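Local coordinates for galectin 2 (Gallus gallus, PDB 2YMZ), which probably binds carbohydrates, as expected of a galectin, through a beta-sandwich fold of the galactoside-binding lectin family, at residues V55-C60 and P105-Y110. Residues are numbered along the deposited sequence; the frame is centred on the assembly and turned at random.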
ATOM      1  N   VAL A  55      10.262  14.099 -13.892  1.00 17.05           N
ATOM      2  CA  VAL A  55      11.537  14.379 -13.230  1.00 15.63           C
ATOM      3  C   VAL A  55      11.840  13.190 -12.333  1.00 16.98           C
ATOM      4  O   VAL A  55      10.948  12.778 -11.581  1.00 17.59           O
ATOM      5  CB  VAL A  55      11.410  15.560 -12.307  1.00 18.04           C
ATOM      6  CG1 VAL A  55      12.771  15.994 -11.691  1.00 17.83           C
ATOM      7  CG2 VAL A  55      10.965  16.751 -13.190  1.00 17.45           C
ATOM      8  N   CYS A  56      13.049  12.683 -12.446  1.00 16.86           N
ATOM      9  CA  CYS A  56      13.548  11.672 -11.500  1.00 16.37           C
ATOM     10  C   CYS A  56      14.709  12.286 -10.731  1.00 17.48           C
ATOM     11  O   CYS A  56      15.556  13.038 -11.300  1.00 18.14           O
ATOM     12  CB  CYS A  56      14.027  10.430 -12.241  1.00 19.35           C
ATOM     13  SG  CYS A  56      12.640   9.522 -13.003  1.00 21.75           S
ATOM     14  N   ASN A  57      14.799  11.893  -9.480  1.00 17.59           N
ATOM     15  CA  ASN A  57      15.958  12.354  -8.655  1.00 17.84           C
ATOM     16  C   ASN A  57      16.217  11.333  -7.516  1.00 20.67           C
ATOM     17  O   ASN A  57      15.411  10.402  -7.295  1.00 18.88           O
ATOM     18  CB  ASN A  57      15.707  13.734  -8.005  1.00 19.59           C
ATOM     19  CG  ASN A  57      17.017  14.529  -7.742  1.00 22.80           C
ATOM     20  OD1 ASN A  57      18.112  14.005  -7.817  1.00 21.79           O
ATOM     21  ND2 ASN A  57      16.892  15.810  -7.442  1.00 19.30           N
ATOM     22  N   SER A  58      17.315  11.538  -6.788  1.00 20.68           N
ATOM     23  CA  SER A  58      17.557  10.748  -5.540  1.00 20.84           C
ATOM     24  C   SER A  58      17.722  11.749  -4.405  1.00 24.76           C
ATOM     25  O   SER A  58      17.958  12.929  -4.653  1.00 22.94           O
ATOM     26  CB  SER A  58      18.847   9.930  -5.716  1.00 21.19           C
ATOM     27  OG  SER A  58      19.921  10.780  -6.129  1.00 20.39           O
ATOM     28  N   LEU A  59      17.539  11.302  -3.158  1.00 20.24           N
ATOM     29  CA  LEU A  59      17.495  12.127  -1.962  1.00 22.72           C
ATOM     30  C   LEU A  59      18.484  11.423  -1.031  1.00 28.71           C
ATOM     31  O   LEU A  59      18.349  10.197  -0.851  1.00 22.66           O
ATOM     32  CB  LEU A  59      16.082  12.140  -1.325  1.00 22.41           C
ATOM     33  CG  LEU A  59      15.850  12.895   0.002  1.00 25.01           C
ATOM     34  CD1 LEU A  59      16.136  14.387  -0.312  1.00 30.04           C
ATOM     35  CD2 LEU A  59      14.447  12.789   0.527  1.00 27.77           C
ATOM     36  N   CYS A  60      19.419  12.174  -0.441  1.00 30.53           N
ATOM     37  CA  CYS A  60      20.497  11.595   0.417  0.50 37.00           C
ATOM     38  C   CYS A  60      20.526  12.456   1.685  1.00 38.22           C
ATOM     39  O   CYS A  60      20.901  13.626   1.613  1.00 43.19           O
ATOM     40  CB  CYS A  60      21.852  11.603  -0.331  0.50 42.56           C
ATOM     41  SG  CYS A  60      23.232  10.496   0.171  0.50 47.12           S
ATOM     42  N   PRO A 105      19.708   5.978 -12.821  1.00 26.24           N
ATOM     43  CA  PRO A 105      20.785   5.215 -12.193  1.00 25.85           C
ATOM     44  C   PRO A 105      20.559   4.973 -10.726  1.00 23.27           C
ATOM     45  O   PRO A 105      19.986   5.789 -10.002  1.00 24.62           O
ATOM     46  CB  PRO A 105      22.018   6.116 -12.358  1.00 28.45           C
ATOM     47  CG  PRO A 105      21.437   7.499 -12.396  1.00 26.70           C
ATOM     48  CD  PRO A 105      20.185   7.333 -13.222  1.00 24.84           C
ATOM     49  N   ASN A 106      20.958   3.771 -10.307  1.00 23.59           N
ATOM     50  CA  ASN A 106      21.009   3.450  -8.885  1.00 25.16           C
ATOM     51  C   ASN A 106      22.292   4.009  -8.365  1.00 29.98           C
ATOM     52  O   ASN A 106      23.258   3.239  -8.111  1.00 28.53           O
ATOM     53  CB  ASN A 106      20.998   1.885  -8.699  1.00 26.68           C
ATOM     54  CG  ASN A 106      20.952   1.464  -7.253  1.00 26.57           C
ATOM     55  OD1 ASN A 106      20.826   2.272  -6.359  1.00 25.37           O
ATOM     56  ND2 ASN A 106      21.040   0.129  -7.003  1.00 27.89           N
ATOM     57  N   ARG A 107      22.322   5.342  -8.228  1.00 28.98           N
ATOM     58  CA  ARG A 107      23.519   6.114  -7.889  1.00 32.82           C
ATOM     59  C   ARG A 107      24.201   5.695  -6.635  1.00 33.22           C
ATOM     60  O   ARG A 107      25.436   5.710  -6.576  1.00 35.74           O
ATOM     61  CB  ARG A 107      23.113   7.578  -7.626  1.00 31.29           C
ATOM     62  CG  ARG A 107      22.655   8.252  -8.850  1.00 31.25           C
ATOM     63  CD  ARG A 107      22.078   9.601  -8.453  1.00 29.32           C
ATOM     64  NE  ARG A 107      21.963  10.273  -9.713  1.00 33.99           N
ATOM     65  CZ  ARG A 107      21.257  11.371  -9.884  1.00 30.53           C
ATOM     66  NH1 ARG A 107      20.567  11.841  -8.863  1.00 23.34           N
ATOM     67  NH2 ARG A 107      21.256  11.935 -11.095  1.00 28.29           N
ATOM     68  N   HIS A 108      23.423   5.387  -5.593  1.00 31.36           N
ATOM     69  CA  HIS A 108      24.023   5.192  -4.302  1.00 33.92           C
ATOM     70  C   HIS A 108      24.192   3.711  -3.994  1.00 33.32           C
ATOM     71  O   HIS A 108      24.561   3.339  -2.892  1.00 33.36           O
ATOM     72  CB  HIS A 108      23.225   5.935  -3.249  1.00 38.54           C
ATOM     73  CG  HIS A 108      22.906   7.346  -3.657  1.00 42.09           C
ATOM     74  ND1 HIS A 108      23.862   8.346  -3.710  1.00 45.31           N
ATOM     75  CD2 HIS A 108      21.735   7.926  -4.036  1.00 48.47           C
ATOM     76  CE1 HIS A 108      23.297   9.471  -4.114  1.00 51.79           C
ATOM     77  NE2 HIS A 108      22.009   9.243  -4.330  1.00 54.99           N
ATOM     78  N   GLY A 109      23.936   2.880  -4.991  1.00 31.95           N
ATOM     79  CA  GLY A 109      24.237   1.456  -4.853  1.00 37.89           C
ATOM     80  C   GLY A 109      23.379   0.684  -3.878  1.00 35.74           C
ATOM     81  O   GLY A 109      23.806  -0.341  -3.357  1.00 36.51           O
ATOM     82  N   TYR A 110      22.131   1.121  -3.663  1.00 30.24           N
ATOM     83  CA  TYR A 110      21.192   0.320  -2.854  1.00 30.71           C
ATOM     84  C   TYR A 110      21.177  -1.128  -3.298  1.00 30.58           C
ATOM     85  O   TYR A 110      21.072  -1.426  -4.504  1.00 29.25           O
ATOM     86  CB  TYR A 110      19.736   0.807  -3.073  1.00 31.10           C
ATOM     87  CG  TYR A 110      19.381   2.069  -2.332  1.00 31.40           C
ATOM     88  CD1 TYR A 110      19.929   3.287  -2.689  1.00 30.83           C
ATOM     89  CD2 TYR A 110      18.501   2.015  -1.251  1.00 31.56           C
ATOM     90  CE1 TYR A 110      19.629   4.453  -1.993  1.00 33.31           C
ATOM     91  CE2 TYR A 110      18.175   3.166  -0.540  1.00 35.78           C
ATOM     92  CZ  TYR A 110      18.744   4.391  -0.941  1.00 35.21           C
ATOM     93  OH  TYR A 110      18.408   5.543  -0.257  1.00 38.86           O
TER
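S58 and R107 are joined by a fairly straight hydrogen bond between strand 53-60 and the loop that follows strand 101-105. The R107 chain is extended from CG to NE and brings the guanidinium edge-on to the serine: NH1 donates to S58 OG over 3.0 Å at an N-H...O angle of 157°, with the oxygen almost in the guanidinium plane. S58 OG is also hydrogen-bonded to H108 NE2, at 3.2 Å. S58 chi1 of 52° sets OG between the backbone N and the carbonyl carbon, where both loop side chains can reach it.

N57 OD1 adds a weak bond from R107 NH1 at 3.4 Å, the amide standing nearly perpendicular to the guanidinium. N57 OD1 also accepts from S58 N (2.8 Å), while N57 ND2 is satisfied by Q65 O. R107 NH2 goes to Q66 O, which ties the arginine to strand 63-70 as well.

Within the loop, R107 CB lies over one face of the H108 ring. A type I turn from N106 to G109 carries R107 and H108 at its two central positions, and N106 ND2 donates to Y110 O (2.9 Å) and to G89 O. In the galectin beta-sandwich this loop leads from the five-stranded sheet to the sheet containing strand 53-60. Two loop side chains thus grip one serine hydroxyl, and R107 spreads its N-H groups over S58, N57 and Q66 O.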